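Local coordinates for D-alanyl-D-alanine carboxypeptidase (Penicillin binding protein) family protein (Francisella tularensis subsp. tularensis, PDB 6OSU) that probably removes the C-terminal D-alanine from peptidoglycan precursor peptides, acting as a serine-type D-Ala-D-Ala carboxypeptidase of the penicillin-binding protein family, at residues G81-S84 / W85-I89; A128-A131 / L132-I136; Q141-T144 / D145-N148; T175-D178 / M179-A183. All coordinates share one frame; numbering follows the deposited sequence.

Contact 1: G81-S84 / W85-I89; sequences GNLS and WDTMI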
ATOM      1  N   GLY A  81      -8.240   8.180  20.016  1.00 74.71           N
ATOM      2  CA  GLY A  81      -8.386   9.234  20.997  1.00 77.14           C
ATOM      3  C   GLY A  81      -7.362   9.241  22.112  1.00 77.13           C
ATOM      4  O   GLY A  81      -7.419  10.128  22.971  1.00 79.62           O
ATOM      5  N   ASN A  82      -6.435   8.280  22.140  1.00 74.97           N
ATOM      6  CA  ASN A  82      -5.364   8.282  23.131  1.00 74.63           C
ATOM      7  C   ASN A  82      -4.231   9.223  22.758  1.00 72.08           C
ATOM      8  O   ASN A  82      -3.327   9.442  23.573  1.00 72.12           O
ATOM      9  CB  ASN A  82      -4.810   6.869  23.316  1.00 73.93           C
ATOM     10  CG  ASN A  82      -5.811   5.932  23.956  1.00 77.92           C
ATOM     11  OD1 ASN A  82      -6.528   6.309  24.885  1.00 82.55           O
ATOM     12  ND2 ASN A  82      -5.871   4.702  23.459  1.00 76.47           N
ATOM     13  N   LEU A  83      -4.267   9.779  21.552  1.00 69.60           N
ATOM     14  CA  LEU A  83      -3.246  10.683  21.057  1.00 66.97           C
ATOM     15  C   LEU A  83      -3.920  11.623  20.071  1.00 67.03           C
ATOM     16  O   LEU A  83      -4.970  11.306  19.508  1.00 68.18           O
ATOM     17  CB  LEU A  83      -2.100   9.906  20.394  1.00 64.72           C
ATOM     18  CG  LEU A  83      -0.673  10.456  20.408  1.00 63.25           C
ATOM     19  CD1 LEU A  83      -0.160  10.564  21.830  1.00 65.52           C
ATOM     20  CD2 LEU A  83       0.238   9.567  19.580  1.00 59.82           C
ATOM     21  N   SER A  84      -3.322  12.793  19.879  1.00 66.90           N
ATOM     22  CA  SER A  84      -3.756  13.699  18.828  1.00 67.05           C
ATOM     23  C   SER A  84      -2.531  14.231  18.102  1.00 66.25           C
ATOM     24  O   SER A  84      -1.413  14.183  18.618  1.00 65.47           O
ATOM     25  CB  SER A  84      -4.594  14.858  19.376  1.00 69.73           C
ATOM     26  OG  SER A  84      -3.805  16.011  19.589  1.00 69.94           O
ATOM     27  N   TRP A  85      -2.754  14.722  16.879  1.00 65.59           N
ATOM     28  CA  TRP A  85      -1.673  15.339  16.120  1.00 63.26           C
ATOM     29  C   TRP A  85      -1.041  16.499  16.878  1.00 65.84           C
ATOM     30  O   TRP A  85       0.153  16.779  16.703  1.00 65.69           O
ATOM     31  CB  TRP A  85      -2.194  15.819  14.766  1.00 62.22           C
ATOM     32  CG  TRP A  85      -2.677  14.725  13.874  1.00 61.07           C
ATOM     33  CD1 TRP A  85      -3.973  14.433  13.564  1.00 62.82           C
ATOM     34  CD2 TRP A  85      -1.870  13.775  13.166  1.00 58.90           C
ATOM     35  NE1 TRP A  85      -4.023  13.359  12.706  1.00 61.53           N
ATOM     36  CE2 TRP A  85      -2.744  12.937  12.447  1.00 58.04           C
ATOM     37  CE3 TRP A  85      -0.492  13.552  13.071  1.00 57.35           C
ATOM     38  CZ2 TRP A  85      -2.290  11.895  11.646  1.00 55.28           C
ATOM     39  CZ3 TRP A  85      -0.042  12.516  12.274  1.00 55.26           C
ATOM     40  CH2 TRP A  85      -0.939  11.699  11.572  1.00 54.16           C
ATOM     41  N   ASP A  86      -1.819  17.176  17.728  1.00 67.85           N
ATOM     42  CA  ASP A  86      -1.362  18.348  18.463  1.00 70.87           C
ATOM     43  C   ASP A  86      -0.559  18.007  19.711  1.00 70.98           C
ATOM     44  O   ASP A  86       0.082  18.903  20.269  1.00 74.08           O
ATOM     45  CB  ASP A  86      -2.559  19.215  18.872  1.00 76.07           C
ATOM     46  CG  ASP A  86      -3.363  19.709  17.682  1.00 78.18           C
ATOM     47  OD1 ASP A  86      -2.874  19.582  16.540  1.00 76.32           O
ATOM     48  OD2 ASP A  86      -4.486  20.223  17.891  1.00 81.61           O
ATOM     49  N   THR A  87      -0.586  16.754  20.166  1.00 68.52           N
ATOM     50  CA  THR A  87       0.069  16.391  21.419  1.00 68.29           C
ATOM     51  C   THR A  87       1.565  16.679  21.350  1.00 67.41           C
ATOM     52  O   THR A  87       2.222  16.398  20.345  1.00 65.33           O
ATOM     53  CB  THR A  87      -0.174  14.910  21.732  1.00 66.01           C
ATOM     54  OG1 THR A  87      -1.580  14.680  21.892  1.00 68.32           O
ATOM     55  CG2 THR A  87       0.552  14.491  23.006  1.00 65.42           C
ATOM     56  N   MET A  88       2.100  17.250  22.429  1.00 69.78           N
ATOM     57  CA  MET A  88       3.505  17.631  22.517  1.00 70.02           C
ATOM     58  C   MET A  88       4.275  16.558  23.282  1.00 68.77           C
ATOM     59  O   MET A  88       4.023  16.339  24.470  1.00 70.40           O
ATOM     60  CB  MET A  88       3.651  18.988  23.203  1.00 73.54           C
ATOM     61  CG  MET A  88       2.802  20.094  22.589  1.00 76.27           C
ATOM     62  SD  MET A  88       3.335  20.564  20.930  1.00 75.72           S
ATOM     63  CE  MET A  88       4.988  21.167  21.261  1.00 75.94           C
ATOM     64  N   ILE A  89       5.217  15.911  22.612  1.00 66.81           N
ATOM     65  CA  ILE A  89       5.971  14.796  23.183  1.00 67.38           C
ATOM     66  C   ILE A  89       7.320  15.308  23.665  1.00 67.65           C
ATOM     67  O   ILE A  89       8.006  16.014  22.912  1.00 67.11           O
ATOM     68  CB  ILE A  89       6.158  13.659  22.164  1.00 66.14           C
ATOM     69  CG1 ILE A  89       4.828  12.961  21.912  1.00 67.55           C
ATOM     70  CG2 ILE A  89       7.199  12.663  22.651  1.00 65.93           C
ATOM     71  CD1 ILE A  89       4.425  13.008  20.483  1.00 66.82           C
TER
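A type I beta turn from Ser84 to Thr87 carries the chain into the short strand 88-90, just after helix 66-79 has ended in a Schellman motif with Gly81 at positive phi. The turn closes through Thr87 N, which gives its hydrogen to Ser84 O at 3.1 Å. This donor stands well above the carbonyl plane, and the C=O...N angle is only 115°. An ST turn is nested inside: Ser84 OG accepts from Asp86 N at 3.0 Å, a bent bond of 133°. Another bond runs the other way across the turn, from Ser84 N to the Thr87 side chain. With OG1 anti to the carbonyl carbon (chi1 -62°), the Thr87 hydroxyl oxygen receives the Ser84 N-H at 3.3 Å. The same torsion puts the methyl CG2 near Leu83 CD1, 4.2 Å away, the two side chains crossing at about a right angle. Leu83 and Thr87 continue inward onto Val113 of helix 113-123, while Trp85 meets Arg114 in a cation-pi contact. Ser84 thus spends its backbone N, its backbone O and its hydroxyl on this one turn, so a partly exposed corner supplies bonds for its own polar groups and turns methyl groups to the protein.

Contact 2: A128-A131 / L132-I136; sequences ATIA and LAEYI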
ATOM      1  N   ALA A 128      13.041  10.833  15.920  1.00 52.66           N
ATOM      2  CA  ALA A 128      11.597  11.036  15.991  1.00 54.22           C
ATOM      3  C   ALA A 128      10.870   9.723  16.250  1.00 53.91           C
ATOM      4  O   ALA A 128       9.939   9.671  17.063  1.00 53.47           O
ATOM      5  CB  ALA A 128      11.086  11.684  14.705  1.00 54.32           C
ATOM      6  N   THR A 129      11.288   8.651  15.572  1.00 53.71           N
ATOM      7  CA  THR A 129      10.685   7.341  15.791  1.00 51.95           C
ATOM      8  C   THR A 129      10.833   6.905  17.243  1.00 53.22           C
ATOM      9  O   THR A 129       9.880   6.416  17.860  1.00 52.78           O
ATOM     10  CB  THR A 129      11.323   6.311  14.858  1.00 50.39           C
ATOM     11  OG1 THR A 129      11.264   6.791  13.511  1.00 49.38           O
ATOM     12  CG2 THR A 129      10.588   4.980  14.947  1.00 49.22           C
ATOM     13  N   ILE A 130      12.029   7.081  17.809  1.00 54.75           N
ATOM     14  CA  ILE A 130      12.269   6.668  19.188  1.00 55.79           C
ATOM     15  C   ILE A 130      11.456   7.522  20.153  1.00 56.85           C
ATOM     16  O   ILE A 130      10.964   7.028  21.175  1.00 58.60           O
ATOM     17  CB  ILE A 130      13.777   6.722  19.498  1.00 56.37           C
ATOM     18  CG1 ILE A 130      14.519   5.651  18.697  1.00 56.70           C
ATOM     19  CG2 ILE A 130      14.040   6.560  20.989  1.00 57.36           C
ATOM     20  CD1 ILE A 130      13.851   4.290  18.745  1.00 56.68           C
ATOM     21  N   ALA A 131      11.292   8.813  19.842  1.00 55.95           N
ATOM     22  CA  ALA A 131      10.537   9.694  20.729  1.00 57.38           C
ATOM     23  C   ALA A 131       9.063   9.315  20.763  1.00 56.27           C
ATOM     24  O   ALA A 131       8.426   9.377  21.820  1.00 56.80           O
ATOM     25  CB  ALA A 131      10.711  11.150  20.302  1.00 57.96           C
ATOM     26  N   LEU A 132       8.499   8.925  19.616  1.00 55.26           N
ATOM     27  CA  LEU A 132       7.114   8.461  19.599  1.00 55.62           C
ATOM     28  C   LEU A 132       6.973   7.124  20.315  1.00 56.64           C
ATOM     29  O   LEU A 132       5.993   6.900  21.037  1.00 57.42           O
ATOM     30  CB  LEU A 132       6.611   8.346  18.160  1.00 52.92           C
ATOM     31  CG  LEU A 132       6.323   9.655  17.427  1.00 51.73           C
ATOM     32  CD1 LEU A 132       6.184   9.408  15.931  1.00 49.62           C
ATOM     33  CD2 LEU A 132       5.073  10.311  17.986  1.00 50.80           C
ATOM     34  N   ALA A 133       7.945   6.227  20.132  1.00 56.87           N
ATOM     35  CA  ALA A 133       7.860   4.900  20.729  1.00 58.42           C
ATOM     36  C   ALA A 133       7.934   4.970  22.249  1.00 61.40           C
ATOM     37  O   ALA A 133       7.146   4.322  22.947  1.00 62.21           O
ATOM     38  CB  ALA A 133       8.968   4.005  20.174  1.00 57.57           C
ATOM     39  N   GLU A 134       8.881   5.749  22.779  1.00 63.30           N
ATOM     40  CA  GLU A 134       8.998   5.892  24.227  1.00 66.87           C
ATOM     41  C   GLU A 134       7.719   6.439  24.849  1.00 66.61           C
ATOM     42  O   GLU A 134       7.366   6.066  25.973  1.00 68.96           O
ATOM     43  CB  GLU A 134      10.176   6.802  24.577  1.00 70.20           C
ATOM     44  CG  GLU A 134      11.549   6.215  24.278  1.00 73.24           C
ATOM     45  CD  GLU A 134      12.680   7.126  24.730  1.00 77.34           C
ATOM     46  OE1 GLU A 134      12.583   8.356  24.523  1.00 77.88           O
ATOM     47  OE2 GLU A 134      13.662   6.610  25.305  1.00 80.38           O
ATOM     48  N   TYR A 135       7.007   7.313  24.136  1.00 63.74           N
ATOM     49  CA  TYR A 135       5.818   7.942  24.700  1.00 65.03           C
ATOM     50  C   TYR A 135       4.629   6.987  24.713  1.00 65.66           C
ATOM     51  O   TYR A 135       3.905   6.897  25.710  1.00 67.84           O
ATOM     52  CB  TYR A 135       5.478   9.209  23.916  1.00 64.02           C
ATOM     53  CG  TYR A 135       4.346  10.005  24.517  1.00 66.52           C
ATOM     54  CD1 TYR A 135       4.592  10.979  25.475  1.00 68.64           C
ATOM     55  CD2 TYR A 135       3.031   9.781  24.131  1.00 66.81           C
ATOM     56  CE1 TYR A 135       3.560  11.710  26.030  1.00 70.57           C
ATOM     57  CE2 TYR A 135       1.991  10.507  24.683  1.00 68.67           C
ATOM     58  CZ  TYR A 135       2.261  11.470  25.631  1.00 70.85           C
ATOM     59  OH  TYR A 135       1.227  12.195  26.181  1.00 74.13           O
ATOM     60  N   ILE A 136       4.416   6.268  23.610  1.00 63.67           N
ATOM     61  CA  ILE A 136       3.259   5.386  23.504  1.00 62.89           C
ATOM     62  C   ILE A 136       3.464   4.117  24.324  1.00 62.70           C
ATOM     63  O   ILE A 136       2.523   3.602  24.938  1.00 63.68           O
ATOM     64  CB  ILE A 136       2.983   5.067  22.023  1.00 60.80           C
ATOM     65  CG1 ILE A 136       2.638   6.344  21.256  1.00 60.49           C
ATOM     66  CG2 ILE A 136       1.877   4.033  21.885  1.00 60.92           C
ATOM     67  CD1 ILE A 136       2.612   6.160  19.752  1.00 58.38           C
TER
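Ile130 holds CG1 anti to its carbonyl carbon (chi1 -68°), a torsion that places the branch methyl CG2 beside Glu134; that residue, extended beyond CG (chi2 -176°), runs past the methyl at an oblique angle. Ile130 CG2 lies 4.0 Å from Glu134 CD. Nearer the backbone, Glu134 CG lies 3.3 Å from Ile130 O, the same oxygen that takes the Glu134 N-H at 2.9 Å in an almost straight bond (171°). The carboxylate is held beyond the helix, OE1 by Ser92 and OE2 by Asn94, so its rotation is set from both oxygens. The pair sits one turn apart on helix 126-137, a largely buried helix of the carboxypeptidase domain. The Thr129 hydroxyl donates to Gly125 O, and its side chain touches Lys67, the predicted proton acceptor of the active site. The preceding rungs of the i to i+4 ladder are Leu132 N to Ala128 O (3.0 Å) and Ala133 N to Thr129 O (3.0 Å); the following one, Tyr135 N to Ala131 O, is weak at 3.4 Å. Leu132 folds back along the helix, its CG 3.6 Å from Ala128 O, and its side chain reaches Leu116 and Met120 of helix 113-123 and Val74 of helix 66-79.

Contact 3: Q141-T144 / D145-N148; sequences QAFT and DLMN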
ATOM      1  N   GLN A 141      11.431  -1.247  24.170  1.00 65.28           N
ATOM      2  CA  GLN A 141      11.197  -2.689  24.172  1.00 67.65           C
ATOM      3  C   GLN A 141       9.708  -3.003  24.240  1.00 65.53           C
ATOM      4  O   GLN A 141       9.201  -3.837  23.478  1.00 64.74           O
ATOM      5  CB  GLN A 141      11.932  -3.349  25.339  1.00 74.90           C
ATOM      6  CG  GLN A 141      13.446  -3.397  25.198  1.00 80.34           C
ATOM      7  CD  GLN A 141      14.125  -2.149  25.731  1.00 85.42           C
ATOM      8  OE1 GLN A 141      13.466  -1.160  26.059  1.00 85.47           O
ATOM      9  NE2 GLN A 141      15.451  -2.193  25.828  1.00 88.43           N
ATOM     10  N   ALA A 142       8.990  -2.348  25.157  1.00 65.13           N
ATOM     11  CA  ALA A 142       7.548  -2.550  25.248  1.00 65.45           C
ATOM     12  C   ALA A 142       6.853  -2.164  23.947  1.00 62.53           C
ATOM     13  O   ALA A 142       5.909  -2.834  23.514  1.00 61.78           O
ATOM     14  CB  ALA A 142       6.979  -1.755  26.420  1.00 67.42           C
ATOM     15  N   PHE A 143       7.314  -1.088  23.304  1.00 60.91           N
ATOM     16  CA  PHE A 143       6.709  -0.684  22.039  1.00 57.30           C
ATOM     17  C   PHE A 143       6.965  -1.722  20.956  1.00 54.78           C
ATOM     18  O   PHE A 143       6.089  -1.984  20.122  1.00 51.07           O
ATOM     19  CB  PHE A 143       7.240   0.684  21.611  1.00 54.94           C
ATOM     20  CG  PHE A 143       6.530   1.256  20.419  1.00 51.27           C
ATOM     21  CD1 PHE A 143       5.373   2.004  20.580  1.00 51.13           C
ATOM     22  CD2 PHE A 143       7.010   1.035  19.136  1.00 47.90           C
ATOM     23  CE1 PHE A 143       4.709   2.529  19.481  1.00 49.12           C
ATOM     24  CE2 PHE A 143       6.353   1.555  18.034  1.00 46.43           C
ATOM     25  CZ  PHE A 143       5.199   2.305  18.206  1.00 46.21           C
ATOM     26  N   THR A 144       8.158  -2.321  20.952  1.00 56.98           N
ATOM     27  CA  THR A 144       8.447  -3.374  19.984  1.00 58.08           C
ATOM     28  C   THR A 144       7.506  -4.557  20.170  1.00 59.90           C
ATOM     29  O   THR A 144       7.033  -5.143  19.187  1.00 58.15           O
ATOM     30  CB  THR A 144       9.904  -3.816  20.109  1.00 59.33           C
ATOM     31  OG1 THR A 144      10.761  -2.680  19.950  1.00 58.52           O
ATOM     32  CG2 THR A 144      10.243  -4.847  19.041  1.00 58.92           C
ATOM     33  N   ASP A 145       7.215  -4.915  21.427  1.00 63.00           N
ATOM     34  CA  ASP A 145       6.237  -5.966  21.697  1.00 65.88           C
ATOM     35  C   ASP A 145       4.874  -5.604  21.128  1.00 63.60           C
ATOM     36  O   ASP A 145       4.178  -6.458  20.563  1.00 63.94           O
ATOM     37  CB  ASP A 145       6.131  -6.216  23.202  1.00 70.91           C
ATOM     38  CG  ASP A 145       7.322  -6.968  23.753  1.00 75.55           C
ATOM     39  OD1 ASP A 145       7.790  -7.912  23.078  1.00 77.39           O
ATOM     40  OD2 ASP A 145       7.790  -6.616  24.858  1.00 77.60           O
ATOM     41  N   LEU A 146       4.474  -4.339  21.267  1.00 61.36           N
ATOM     42  CA  LEU A 146       3.221  -3.896  20.669  1.00 60.66           C
ATOM     43  C   LEU A 146       3.270  -4.001  19.148  1.00 58.37           C
ATOM     44  O   LEU A 146       2.278  -4.382  18.512  1.00 58.22           O
ATOM     45  CB  LEU A 146       2.921  -2.465  21.103  1.00 60.97           C
ATOM     46  CG  LEU A 146       1.646  -1.860  20.526  1.00 60.96           C
ATOM     47  CD1 LEU A 146       0.416  -2.533  21.115  1.00 62.46           C
ATOM     48  CD2 LEU A 146       1.639  -0.370  20.780  1.00 61.25           C
ATOM     49  N   MET A 147       4.417  -3.667  18.547  1.00 56.13           N
ATOM     50  CA  MET A 147       4.569  -3.811  17.103  1.00 54.71           C
ATOM     51  C   MET A 147       4.377  -5.258  16.668  1.00 53.01           C
ATOM     52  O   MET A 147       3.726  -5.527  15.653  1.00 50.97           O
ATOM     53  CB  MET A 147       5.944  -3.316  16.659  1.00 55.31           C
ATOM     54  CG  MET A 147       6.226  -1.861  16.953  1.00 55.41           C
ATOM     55  SD  MET A 147       7.931  -1.450  16.543  1.00 56.38           S
ATOM     56  CE  MET A 147       7.910  -1.687  14.768  1.00 54.47           C
ATOM     57  N   ASN A 148       4.941  -6.203  17.424  1.00 54.84           N
ATOM     58  CA  ASN A 148       4.841  -7.607  17.038  1.00 56.59           C
ATOM     59  C   ASN A 148       3.435  -8.159  17.259  1.00 58.22           C
ATOM     60  O   ASN A 148       2.984  -9.018  16.492  1.00 57.36           O
ATOM     61  CB  ASN A 148       5.884  -8.428  17.797  1.00 57.96           C
ATOM     62  CG  ASN A 148       7.303  -8.136  17.330  1.00 57.27           C
ATOM     63  OD1 ASN A 148       7.545  -7.945  16.138  1.00 54.43           O
ATOM     64  ND2 ASN A 148       8.240  -8.086  18.267  1.00 59.32           N
TER
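Phe143 O and Met147 N make the shortest hydrogen bond here, 2.8 Å, and Thr144 O takes the Asn148 N-H at almost the same length, 2.9 Å. Two longer bonds, Asp145 N to Gln141 O and Leu146 N to Ala142 O, complete the i to i+4 ladder. The side-chain amide of Asn148 lies alongside Thr144, pointing the same way, with ND2 3.9 Å from the methyl Thr144 CG2. Although ND2 also comes near Thr144 O, the angle is too poor for a bond; the amide is held from elsewhere, its OD1 accepting from Phe161 N. The Thr144 hydroxyl is bonded to the backbone oxygen of Thr140, one turn earlier. These residues belong to helix 140-154, which packs against helix 66-79, the helix that carries the predicted proton acceptor Lys67; the side chain of Met147 comes within about 7 Å of that of Lys67. Outward from the backbone, the main packing is a Met-aromatic contact. Phe143, with CG anti to the backbone N (chi1 -172°), meets Met147 obliquely: Met147 CG touches Phe143 CE2 at 3.6 Å, and SD lies 4.7 Å from the ring centroid, 69° off its normal. The sulfur rather than the methyl is next to the ring: Met147 SD is 3.7 Å from Phe143 CE2, while CE, bent at chi3 (65°), lies farther off. Leu146 CD2 approaches another part of the ring, 4.4 Å from Phe143 CE1. Beyond the pair, Thr70 of helix 66-79 touches both Phe143 and Met147, and Pro164 in a loop packs on Phe143 and Thr144.

Contact 4: T175-D178 / M179-A183; sequences TAHD and MALLA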
ATOM      1  N   THR A 175       8.511  -9.874   5.151  1.00 49.91           N
ATOM      2  CA  THR A 175       8.408 -10.347   3.779  1.00 50.75           C
ATOM      3  C   THR A 175       7.725  -9.279   2.937  1.00 49.44           C
ATOM      4  O   THR A 175       7.059  -8.381   3.457  1.00 46.43           O
ATOM      5  CB  THR A 175       7.630 -11.674   3.666  1.00 51.38           C
ATOM      6  OG1 THR A 175       6.236 -11.443   3.908  1.00 51.01           O
ATOM      7  CG2 THR A 175       8.156 -12.699   4.661  1.00 53.33           C
ATOM      8  N   ALA A 176       7.903  -9.385   1.619  1.00 52.12           N
ATOM      9  CA  ALA A 176       7.244  -8.447   0.718  1.00 52.59           C
ATOM     10  C   ALA A 176       5.730  -8.568   0.822  1.00 52.21           C
ATOM     11  O   ALA A 176       5.016  -7.562   0.772  1.00 52.04           O
ATOM     12  CB  ALA A 176       7.712  -8.678  -0.721  1.00 54.05           C
ATOM     13  N   HIS A 177       5.226  -9.792   0.986  1.00 53.95           N
ATOM     14  CA  HIS A 177       3.790  -9.989   1.156  1.00 55.19           C
ATOM     15  C   HIS A 177       3.305  -9.364   2.458  1.00 53.85           C
ATOM     16  O   HIS A 177       2.275  -8.680   2.486  1.00 52.00           O
ATOM     17  CB  HIS A 177       3.462 -11.483   1.116  1.00 58.86           C
ATOM     18  CG  HIS A 177       1.996 -11.786   1.147  1.00 61.29           C
ATOM     19  ND1 HIS A 177       1.505 -13.052   1.386  1.00 63.75           N
ATOM     20  CD2 HIS A 177       0.914 -10.992   0.961  1.00 60.91           C
ATOM     21  CE1 HIS A 177       0.185 -13.024   1.352  1.00 64.02           C
ATOM     22  NE2 HIS A 177      -0.199 -11.786   1.096  1.00 62.23           N
ATOM     23  N   ASP A 178       4.041  -9.584   3.551  1.00 54.73           N
ATOM     24  CA  ASP A 178       3.639  -9.018   4.834  1.00 55.81           C
ATOM     25  C   ASP A 178       3.648  -7.496   4.794  1.00 54.40           C
ATOM     26  O   ASP A 178       2.772  -6.847   5.380  1.00 52.83           O
ATOM     27  CB  ASP A 178       4.555  -9.525   5.945  1.00 58.91           C
ATOM     28  CG  ASP A 178       4.107 -10.861   6.510  1.00 62.56           C
ATOM     29  OD1 ASP A 178       3.227 -11.510   5.899  1.00 63.34           O
ATOM     30  OD2 ASP A 178       4.627 -11.255   7.577  1.00 64.03           O
ATOM     31  N   MET A 179       4.629  -6.905   4.106  1.00 54.88           N
ATOM     32  CA  MET A 179       4.698  -5.450   4.033  1.00 53.67           C
ATOM     33  C   MET A 179       3.589  -4.876   3.161  1.00 52.15           C
ATOM     34  O   MET A 179       3.106  -3.769   3.426  1.00 50.59           O
ATOM     35  CB  MET A 179       6.071  -5.016   3.524  1.00 54.86           C
ATOM     36  CG  MET A 179       7.119  -4.953   4.623  1.00 56.31           C
ATOM     37  SD  MET A 179       6.752  -3.626   5.787  1.00 57.47           S
ATOM     38  CE  MET A 179       7.677  -4.159   7.230  1.00 59.25           C
ATOM     39  N   ALA A 180       3.161  -5.612   2.132  1.00 52.27           N
ATOM     40  CA  ALA A 180       2.019  -5.169   1.340  1.00 50.22           C
ATOM     41  C   ALA A 180       0.730  -5.248   2.148  1.00 49.81           C
ATOM     42  O   ALA A 180      -0.146  -4.384   2.021  1.00 50.64           O
ATOM     43  CB  ALA A 180       1.910  -6.001   0.061  1.00 49.61           C
ATOM     44  N   LEU A 181       0.595  -6.278   2.985  1.00 49.82           N
ATOM     45  CA  LEU A 181      -0.569  -6.362   3.861  1.00 50.72           C
ATOM     46  C   LEU A 181      -0.613  -5.177   4.817  1.00 49.81           C
ATOM     47  O   LEU A 181      -1.670  -4.565   5.013  1.00 48.95           O
ATOM     48  CB  LEU A 181      -0.549  -7.683   4.630  1.00 52.51           C
ATOM     49  CG  LEU A 181      -0.836  -8.949   3.813  1.00 55.26           C
ATOM     50  CD1 LEU A 181      -0.489 -10.201   4.602  1.00 57.47           C
ATOM     51  CD2 LEU A 181      -2.296  -8.988   3.379  1.00 56.36           C
ATOM     52  N   LEU A 182       0.533  -4.827   5.406  1.00 48.97           N
ATOM     53  CA  LEU A 182       0.592  -3.680   6.303  1.00 48.32           C
ATOM     54  C   LEU A 182       0.202  -2.398   5.576  1.00 47.34           C
ATOM     55  O   LEU A 182      -0.611  -1.609   6.075  1.00 45.80           O
ATOM     56  CB  LEU A 182       1.993  -3.557   6.902  1.00 47.54           C
ATOM     57  CG  LEU A 182       2.252  -2.319   7.763  1.00 46.36           C
ATOM     58  CD1 LEU A 182       1.263  -2.267   8.909  1.00 46.39           C
ATOM     59  CD2 LEU A 182       3.684  -2.322   8.282  1.00 45.89           C
ATOM     60  N   ALA A 183       0.766  -2.180   4.385  1.00 46.27           N
ATOM     61  CA  ALA A 183       0.468  -0.962   3.637  1.00 43.86           C
ATOM     62  C   ALA A 183      -1.016  -0.866   3.308  1.00 44.74           C
ATOM     63  O   ALA A 183      -1.634   0.186   3.495  1.00 45.22           O
ATOM     64  CB  ALA A 183       1.308  -0.909   2.363  1.00 43.03           C
TER
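One face of the His177 imidazole is covered by the methyl Leu181 CD1, which sits 3.8 Å above the ring plane, offset toward the CD2-NE2 side of the rim. This is a CH-pi contact one turn apart, 4.2 Å from CD1 to the ring centroid and 25° off the normal. Another ring atom, ND1, makes a weak hydrogen bond to Asp57. The pair lies in the first turns of helix 176-189, which in the beta-lactamase-like fold of the carboxypeptidase domain is packed between the antiparallel sheet containing strands 39-44 and 298-307 and helix 66-79: Ala176 and Ala180 touch Val41 of the sheet, and Leu182 touches Ile68 and Tyr72. The contact arises because His177 CG is anti to the backbone N (chi1 -174°), bringing the ring along the helix toward Leu181; the side chains of His177 and Leu181 cross obliquely. Thr175 is the N-cap: its OG1 accepts from Asp178 N at 2.9 Å in a fairly straight bond (161°), while Thr175 O starts the backbone ladder by accepting from Met179 N. Further along, Leu181 N bonds His177 O (3.0 Å). One carboxylate oxygen of buried Asp178, OD2, is bonded outside the helix, accepting from the backbone N of Asn158 and pairing with the Thr159 hydroxyl. The other, Asp178 OD1, stands 4.1 Å from Leu181 CD1, the same methyl that lies over the histidine ring.

In the fold
The four contacts follow one another along the chain, all in the carboxypeptidase domain. Contacts 1 and 2, with centres about 12 Å apart, touch where Ile89 and Leu83 meet Leu132 and Tyr135, joining the turn and strand 88-90 to helix 126-137. Contacts 2 and 3 also have centres about 12 Å apart and touch where Ala133 and Ile136 pack on Phe143, so the successive helices 126-137 and 140-154 are fastened together. Contact 4, its centre about 18 Å from that of contact 3 and not touching it, lies against the sheet containing strands 39-44 and 298-307. Helix 66-79 touches residues of all four; contacts 2, 3 and 4 lie near its predicted catalytic Lys67, with contact 1 farther out.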